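Local structure of SusD superfamily protein (Bacteroides fragilis, 3L22) at residues Glu216-Ile221 with Ala339-Gly344; Phe67-Met72 with Asp78-Asp83; Val117-Phe122 with Val195-Gln200. The protein probably binds sugars at the outer membrane, as a SusD-family protein, and binds zinc ions. One frame throughout, in Å; residues are numbered along the deposited sequence.

Contact 1 (Glu216-Ile221 with Ala339-Gly344); sequences EWDKAI and ANKAGG. With ACT (acetate ion), chain Q; EDO (1,2-ethanediol), chain V.
W217 and N340 make a stacked contact, side chain over ring face. N340 CB stands over one face of the indole, 3.4 Å from the centroid of the five-membered ring and 4° off its normal, a CH-pi contact. The N340 amide continues that cover over the six-membered ring: the two planes are 6° apart, and N340 ND2 lies 3.7 Å from W217 CZ2. ND2 is hydrogen-bonded to E336 O, which fixes how the amide is turned.

Across the segments one salt bridge forms, K341 NZ to D218 OD1 at 2.7 Å. NZ comes from the syn side, 26° out of the carboxylate plane, and the lysine chain, extended to CE, bends at its last torsion to reach it. On the way it passes I221, with K341 CD 3.8 Å from I221 CD1.

An acetate, probably from the crystallisation liquor, accepts from D218 N, its OXT 2.9 Å away, in the first turn of helix 217-225.

K341 to G344 form a type II beta turn, closed by G344 N to K341 O at 2.9 Å. The turn lies between helices 327-339 and 345-359 of this helical, TPR-clan SusD-family protein, packed against the start of helix 217-225.

Contact 2 (Phe67-Met72 with Asp78-Asp83); sequences FNTYNM and DAENAD
N68 and T69, on the short helix 67-70, face D78 and E80 at the start of helix 79-103, with CA atoms 7.9 Å apart for N68 and D78 and 8.0 Å for T69 and E80, a spacing that leaves the bridging to side chains.

N68 ND2 donates to D78 OD2 at 2.7 Å. The bond is nearly straight (176°), the acceptor lies in the amide plane of N68, and it is met through its syn lone pair, although amide and carboxylate planes are turned 66° apart. D78 occupies the N-cap position without capping its own helix; its other oxygen, OD1, is taken by G75 N. N68 OD1, the side-chain amide oxygen, is held by N73 ND2.

T69 OG1 donates to E80 OE2 at 2.7 Å, on the anti side of that oxygen. E80 CG sits between its backbone N and carbonyl carbon (chi1 62°), and the chain then bends at chi2, which turns the carboxylate back along T69 so that the two side chains run past each other in opposite directions. A water accepts from N68 N at 2.9 Å and lies 2.7 Å from E80 OE2, to which it can donate.

E80 OE2 thus meets the T69 hydroxyl and a water, and D78 OD2 the N68 amide; these donors would probably favour the charged carboxylates, and the join is polar and directional.

Contact 3 (Val117-Phe122 with Val195-Gln200); sequences VQEAKF and VTHATQ. With ZN (zinc ion), chain B.
E119 and H197 both place CG beside their own backbone N (chi1 -77° and -73°), and the extended glutamate chain then carries its carboxylate from helix 113-131 to the imidazole, where the two share a zinc ion. E119 OE2 binds the metal at 2.1 Å and H197 ND1 at 2.0 Å. E119 OE1 remains 2.8 Å from the zinc, so the carboxylate binds essentially through one oxygen. Two waters are the other ligands, giving four in all, and one of them also lies in the plane of the imidazole at its edge. Carboxylate and ring planes are 70° apart. The approach of E119 OE1 to H197 ND1 is not a hydrogen bond, since neither atom has a hydrogen to share.

Second-shell partners set both ligands: N26 OD1 takes H197 NE2, the ring nitrogen turned from the metal, while Y29 OH is hydrogen-bonded to both E119 OE1 and A198 N. N26 and Y29 belong to helix 18-33, so the site joins three parts of the helical domain of a SusD-family protein: that helix, helix 113-131 and the connection between helices 192-196 and 200-213. D186, a ligand of a second zinc ion with E188, has its side chain about 5 Å from that of E119.

A further water donates to E119 OE2 and to A198 O, each at 2.7 Å, and so bridges the helix to the connecting backbone. Next to the metal ligand H197 along the same segment, A198 CB lies over one face of the F122 ring, 3.8 Å from its centroid and displaced toward the rim; its closest ring atom is F122 CD2 at 3.4 Å. F122 also meets F251 edge-to-face, and T199 OG1 caps A202 N where helix 200-213 begins.

Followed from the N terminus, the three contacts come in series, none nested within or crossing another. Contact 2 closes first, around the five residues 73-77 that separate its segments, within the connection from helix 67-70 to helix 79-103. The latter helix then packs against V117 and A120, in the first segment of contact 3. Contact 3 closes a loop of 72 residues, returning the chain to helix 113-131 just before helix 200-213, which in turn packs against E216 and A220 of contact 1. Contact 1 spans 117 residues and joins helix 217-225 to the turn after helix 327-339. Contacts 1 and 2 lie on opposite sides of the chain's centre, their own centres about 35 Å apart.

Contact 1 (Glu216-Ile221 with Ala339-Gly344)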
# COMPACT_ATOMS: atom_id res chain seq x y z
N GLU A 216 -6.80 -17.08 0.37
CA GLU A 216 -7.65 -17.47 1.48
C GLU A 216 -8.89 -16.59 1.49
O GLU A 216 -9.06 -15.69 2.36
CB GLU A 216 -6.87 -17.32 2.79
CG GLU A 216 -5.71 -18.29 2.95
CD GLU A 216 -6.13 -19.70 3.18
OE1 GLU A 216 -7.27 -19.95 3.62
OE2 GLU A 216 -5.34 -20.59 2.89
N TRP A 217 -9.76 -16.83 0.52
CA TRP A 217 -10.85 -15.91 0.19
C TRP A 217 -11.85 -15.81 1.34
O TRP A 217 -12.28 -14.72 1.70
CB TRP A 217 -11.55 -16.29 -1.14
CG TRP A 217 -10.59 -16.52 -2.27
CD1 TRP A 217 -10.33 -17.71 -2.89
CD2 TRP A 217 -9.72 -15.56 -2.88
NE1 TRP A 217 -9.39 -17.54 -3.85
CE2 TRP A 217 -8.98 -16.24 -3.87
CE3 TRP A 217 -9.51 -14.19 -2.71
CZ2 TRP A 217 -8.04 -15.61 -4.67
CZ3 TRP A 217 -8.56 -13.55 -3.51
CH2 TRP A 217 -7.83 -14.27 -4.47
N ASP A 218 -12.14 -16.94 1.99
CA ASP A 218 -13.05 -16.93 3.14
C ASP A 218 -12.50 -16.18 4.36
O ASP A 218 -13.23 -15.44 5.01
CB ASP A 218 -13.45 -18.33 3.54
CG ASP A 218 -14.38 -19.00 2.55
OD1 ASP A 218 -15.14 -18.33 1.82
OD2 ASP A 218 -14.38 -20.23 2.55
N LYS A 219 -11.23 -16.39 4.68
CA LYS A 219 -10.62 -15.69 5.80
C LYS A 219 -10.48 -14.19 5.48
O LYS A 219 -10.64 -13.36 6.38
CB LYS A 219 -9.28 -16.32 6.20
CG LYS A 219 -9.41 -17.75 6.72
CD LYS A 219 -8.04 -18.44 6.90
CE LYS A 219 -8.19 -19.91 7.32
NZ LYS A 219 -8.47 -20.79 6.08
N ALA A 220 -10.24 -13.86 4.21
CA ALA A 220 -10.19 -12.46 3.78
C ALA A 220 -11.55 -11.76 3.97
O ALA A 220 -11.61 -10.66 4.47
CB ALA A 220 -9.75 -12.38 2.33
N ILE A 221 -12.61 -12.45 3.57
CA ILE A 221 -13.98 -11.95 3.75
C ILE A 221 -14.33 -11.71 5.19
O ILE A 221 -14.89 -10.66 5.51
CB ILE A 221 -15.02 -12.91 3.12
CG1 ILE A 221 -14.90 -12.84 1.59
CG2 ILE A 221 -16.47 -12.59 3.59
CD1 ILE A 221 -15.57 -14.06 0.82
N ALA A 339 -16.04 -13.11 -5.79
CA ALA A 339 -15.96 -13.63 -7.16
C ALA A 339 -15.14 -14.93 -7.24
O ALA A 339 -15.28 -15.68 -8.19
CB ALA A 339 -15.39 -12.59 -8.12
N ASN A 340 -14.25 -15.15 -6.26
CA ASN A 340 -13.44 -16.38 -6.18
C ASN A 340 -14.11 -17.47 -5.35
O ASN A 340 -13.49 -18.48 -5.11
CB ASN A 340 -12.06 -16.07 -5.61
CG ASN A 340 -11.13 -15.52 -6.63
OD1 ASN A 340 -10.66 -16.25 -7.47
ND2 ASN A 340 -10.85 -14.23 -6.55
N LYS A 341 -15.35 -17.27 -4.92
CA LYS A 341 -16.03 -18.15 -3.98
C LYS A 341 -17.27 -18.74 -4.67
O LYS A 341 -18.02 -18.01 -5.34
CB LYS A 341 -16.35 -17.31 -2.73
CG LYS A 341 -16.99 -18.05 -1.61
CD LYS A 341 -17.34 -17.12 -0.45
CE LYS A 341 -18.28 -17.82 0.52
NZ LYS A 341 -17.59 -19.03 1.07
N ALA A 342 -17.45 -20.07 -4.60
CA ALA A 342 -18.61 -20.75 -5.14
C ALA A 342 -19.88 -20.12 -4.56
O ALA A 342 -19.99 -19.96 -3.35
CB ALA A 342 -18.57 -22.29 -4.78
N GLY A 343 -20.81 -19.70 -5.42
CA GLY A 343 -22.03 -19.01 -4.97
C GLY A 343 -21.88 -17.53 -4.64
O GLY A 343 -22.87 -16.89 -4.31
N GLY A 344 -20.68 -16.97 -4.79
CA GLY A 344 -20.45 -15.60 -4.40
C GLY A 344 -20.70 -14.51 -5.44
O GLY A 344 -20.52 -13.34 -5.11
C ACT Q . -10.83 -20.56 0.73
O ACT Q . -11.21 -21.51 1.45
OXT ACT Q . -11.51 -19.53 0.87
CH3 ACT Q . -9.63 -20.70 -0.18
C1 EDO V . -22.50 -18.27 -8.82
O1 EDO V . -21.89 -17.54 -7.76
C2 EDO V . -21.51 -19.33 -9.32
O2 EDO V . -20.64 -19.79 -8.27

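Contact 2 (Phe67-Met72 with Asp78-Asp83)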
# COMPACT_ATOMS: atom_id res chain seq x y z
N PHE A 67 12.84 5.76 -12.47
CA PHE A 67 12.78 5.22 -13.81
C PHE A 67 13.10 3.74 -13.88
O PHE A 67 12.44 3.03 -14.63
CB PHE A 67 13.75 5.99 -14.71
CG PHE A 67 13.52 5.82 -16.16
CD1 PHE A 67 12.29 6.17 -16.73
CD2 PHE A 67 14.55 5.39 -16.99
CE1 PHE A 67 12.09 6.05 -18.12
CE2 PHE A 67 14.36 5.27 -18.38
CZ PHE A 67 13.13 5.60 -18.94
N ASN A 68 14.08 3.29 -13.12
CA ASN A 68 14.41 1.86 -13.09
C ASN A 68 13.31 0.99 -12.46
O ASN A 68 13.16 -0.18 -12.84
CB ASN A 68 15.74 1.57 -12.37
CG ASN A 68 16.92 1.48 -13.33
OD1 ASN A 68 16.76 1.42 -14.55
ND2 ASN A 68 18.12 1.46 -12.76
N THR A 69 12.53 1.54 -11.54
CA THR A 69 11.39 0.81 -11.01
C THR A 69 10.35 0.62 -12.08
O THR A 69 9.86 -0.50 -12.28
CB THR A 69 10.77 1.50 -9.80
OG1 THR A 69 11.73 1.53 -8.76
CG2 THR A 69 9.49 0.74 -9.34
N TYR A 70 10.03 1.70 -12.81
CA TYR A 70 9.02 1.63 -13.87
C TYR A 70 9.40 0.62 -14.95
O TYR A 70 8.57 -0.16 -15.41
CB TYR A 70 8.77 2.99 -14.52
CG TYR A 70 7.75 2.84 -15.67
CD1 TYR A 70 6.38 2.65 -15.40
CD2 TYR A 70 8.15 2.84 -17.01
CE1 TYR A 70 5.46 2.44 -16.43
CE2 TYR A 70 7.23 2.64 -18.05
CZ TYR A 70 5.89 2.44 -17.75
OH TYR A 70 4.99 2.25 -18.77
N ASN A 71 10.67 0.67 -15.34
CA ASN A 71 11.22 -0.21 -16.37
C ASN A 71 11.54 -1.61 -15.89
O ASN A 71 12.07 -2.42 -16.66
CB ASN A 71 12.47 0.44 -16.95
CG ASN A 71 12.15 1.59 -17.87
OD1 ASN A 71 11.07 1.67 -18.46
ND2 ASN A 71 13.14 2.47 -18.06
N MSE A 72 11.22 -1.93 -14.64
CA MSE A 72 11.42 -3.29 -14.12
C MSE A 72 12.89 -3.67 -14.25
O MSE A 72 13.24 -4.75 -14.72
CB MSE A 72 10.51 -4.32 -14.82
CG MSE A 72 9.07 -3.94 -14.86
SE MSE A 72 8.24 -3.73 -13.11
CE MSE A 72 8.17 -5.60 -12.57
N ASP A 78 20.39 0.40 -6.71
CA ASP A 78 19.43 1.48 -6.97
C ASP A 78 18.97 2.14 -5.67
O ASP A 78 18.71 1.48 -4.68
CB ASP A 78 18.20 0.95 -7.71
CG ASP A 78 18.50 0.66 -9.20
OD1 ASP A 78 18.99 -0.44 -9.50
OD2 ASP A 78 18.25 1.53 -10.05
N ALA A 79 18.89 3.46 -5.69
CA ALA A 79 18.52 4.25 -4.50
C ALA A 79 17.21 3.79 -3.89
O ALA A 79 17.10 3.70 -2.66
CB ALA A 79 18.48 5.76 -4.83
N GLU A 80 16.21 3.50 -4.72
CA GLU A 80 14.90 3.13 -4.18
C GLU A 80 14.92 1.76 -3.48
O GLU A 80 14.15 1.52 -2.55
CB GLU A 80 13.79 3.20 -5.24
CG GLU A 80 13.93 2.28 -6.46
CD GLU A 80 14.57 2.99 -7.66
OE1 GLU A 80 15.58 3.72 -7.46
OE2 GLU A 80 14.07 2.79 -8.79
N ASN A 81 15.83 0.88 -3.91
CA ASN A 81 16.03 -0.41 -3.27
C ASN A 81 16.73 -0.25 -1.90
O ASN A 81 16.22 -0.70 -0.91
CB ASN A 81 16.79 -1.33 -4.25
CG ASN A 81 16.83 -2.79 -3.82
OD1 ASN A 81 16.32 -3.17 -2.74
ND2 ASN A 81 17.46 -3.64 -4.67
N ALA A 82 17.86 0.44 -1.87
CA ALA A 82 18.58 0.70 -0.65
C ALA A 82 17.73 1.48 0.36
O ALA A 82 17.69 1.15 1.57
CB ALA A 82 19.87 1.49 -0.97
N ASP A 83 17.01 2.48 -0.12
CA ASP A 83 16.19 3.29 0.77
C ASP A 83 14.99 2.53 1.32
O ASP A 83 14.72 2.63 2.50
CB ASP A 83 15.69 4.55 0.10
CG ASP A 83 16.82 5.54 -0.28
OD1 ASP A 83 17.99 5.39 0.16
OD2 ASP A 83 16.50 6.47 -1.07
O HOH W 1 15.12 4.41 -10.65

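Contact 3 (Val117-Phe122 with Val195-Gln200)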
# COMPACT_ATOMS: atom_id res chain seq x y z
N VAL A 117 0.64 -1.47 22.30
CA VAL A 117 1.26 -2.67 21.74
C VAL A 117 0.67 -2.99 20.39
O VAL A 117 1.37 -3.26 19.44
CB VAL A 117 1.06 -3.91 22.67
CG1 VAL A 117 1.47 -5.24 21.96
CG2 VAL A 117 1.85 -3.74 23.99
N GLN A 118 -0.64 -3.00 20.31
CA GLN A 118 -1.30 -3.47 19.09
C GLN A 118 -1.09 -2.47 17.93
O GLN A 118 -0.93 -2.85 16.77
CB GLN A 118 -2.78 -3.73 19.41
CG GLN A 118 -2.96 -4.95 20.33
CD GLN A 118 -4.40 -5.16 20.79
OE1 GLN A 118 -5.32 -4.56 20.23
NE2 GLN A 118 -4.59 -5.97 21.85
N GLU A 119 -1.01 -1.19 18.26
CA GLU A 119 -0.67 -0.17 17.25
C GLU A 119 0.74 -0.35 16.73
O GLU A 119 0.97 -0.29 15.51
CB GLU A 119 -0.83 1.26 17.77
CG GLU A 119 -2.29 1.67 17.81
CD GLU A 119 -2.48 3.18 18.07
OE1 GLU A 119 -1.58 4.02 17.75
OE2 GLU A 119 -3.55 3.50 18.62
N ALA A 120 1.68 -0.58 17.63
CA ALA A 120 3.07 -0.74 17.24
C ALA A 120 3.24 -2.01 16.36
O ALA A 120 3.94 -1.99 15.36
CB ALA A 120 3.96 -0.80 18.47
N LYS A 121 2.57 -3.09 16.75
CA LYS A 121 2.58 -4.31 15.94
C LYS A 121 2.01 -4.12 14.53
O LYS A 121 2.52 -4.67 13.56
CB LYS A 121 1.89 -5.46 16.68
CG LYS A 121 2.72 -6.00 17.87
CD LYS A 121 2.04 -7.26 18.44
CE LYS A 121 2.80 -7.76 19.64
NZ LYS A 121 2.14 -8.98 20.18
N PHE A 122 0.96 -3.30 14.41
CA PHE A 122 0.39 -2.95 13.11
C PHE A 122 1.46 -2.28 12.21
O PHE A 122 1.58 -2.65 11.06
CB PHE A 122 -0.82 -2.03 13.26
CG PHE A 122 -1.30 -1.49 11.96
CD1 PHE A 122 -2.20 -2.24 11.18
CD2 PHE A 122 -0.82 -0.28 11.46
CE1 PHE A 122 -2.64 -1.78 9.97
CE2 PHE A 122 -1.25 0.18 10.23
CZ PHE A 122 -2.17 -0.60 9.48
N VAL A 195 -8.02 8.18 11.68
CA VAL A 195 -7.46 7.96 10.34
C VAL A 195 -5.95 7.82 10.39
O VAL A 195 -5.40 7.11 9.57
CB VAL A 195 -7.90 9.07 9.37
CG1 VAL A 195 -7.18 8.96 7.99
CG2 VAL A 195 -9.46 9.06 9.25
N THR A 196 -5.28 8.44 11.37
CA THR A 196 -3.83 8.49 11.38
C THR A 196 -3.18 7.55 12.40
O THR A 196 -1.96 7.36 12.34
CB THR A 196 -3.32 9.91 11.62
OG1 THR A 196 -3.63 10.29 12.96
CG2 THR A 196 -3.99 10.89 10.58
N HIS A 197 -3.96 6.94 13.30
CA HIS A 197 -3.51 5.77 14.09
C HIS A 197 -4.23 4.56 13.55
O HIS A 197 -5.33 4.69 13.00
CB HIS A 197 -3.86 5.91 15.59
CG HIS A 197 -3.01 6.90 16.33
ND1 HIS A 197 -2.91 6.91 17.70
CD2 HIS A 197 -2.22 7.91 15.89
CE1 HIS A 197 -2.09 7.87 18.08
NE2 HIS A 197 -1.65 8.50 16.99
N ALA A 198 -3.63 3.39 13.72
CA ALA A 198 -4.24 2.12 13.38
C ALA A 198 -5.48 1.82 14.22
O ALA A 198 -5.42 1.79 15.45
CB ALA A 198 -3.23 0.95 13.52
N THR A 199 -6.60 1.64 13.53
CA THR A 199 -7.84 1.18 14.10
C THR A 199 -8.00 -0.32 13.87
O THR A 199 -7.23 -0.93 13.12
CB THR A 199 -9.02 1.89 13.45
OG1 THR A 199 -8.93 1.76 12.01
CG2 THR A 199 -9.06 3.38 13.88
N GLN A 200 -9.02 -0.91 14.48
CA GLN A 200 -9.40 -2.27 14.17
C GLN A 200 -9.67 -2.41 12.68
O GLN A 200 -9.20 -3.37 12.06
CB GLN A 200 -10.61 -2.70 15.00
CG GLN A 200 -10.27 -2.75 16.49
CD GLN A 200 -11.36 -3.35 17.33
OE1 GLN A 200 -12.10 -4.22 16.86
NE2 GLN A 200 -11.50 -2.86 18.58
ZN ZN B . -3.64 5.54 18.95
O HOH W 2 -5.84 2.26 18.03
O HOH W 3 -5.58 5.70 18.80
O HOH W 4 -3.05 5.90 21.09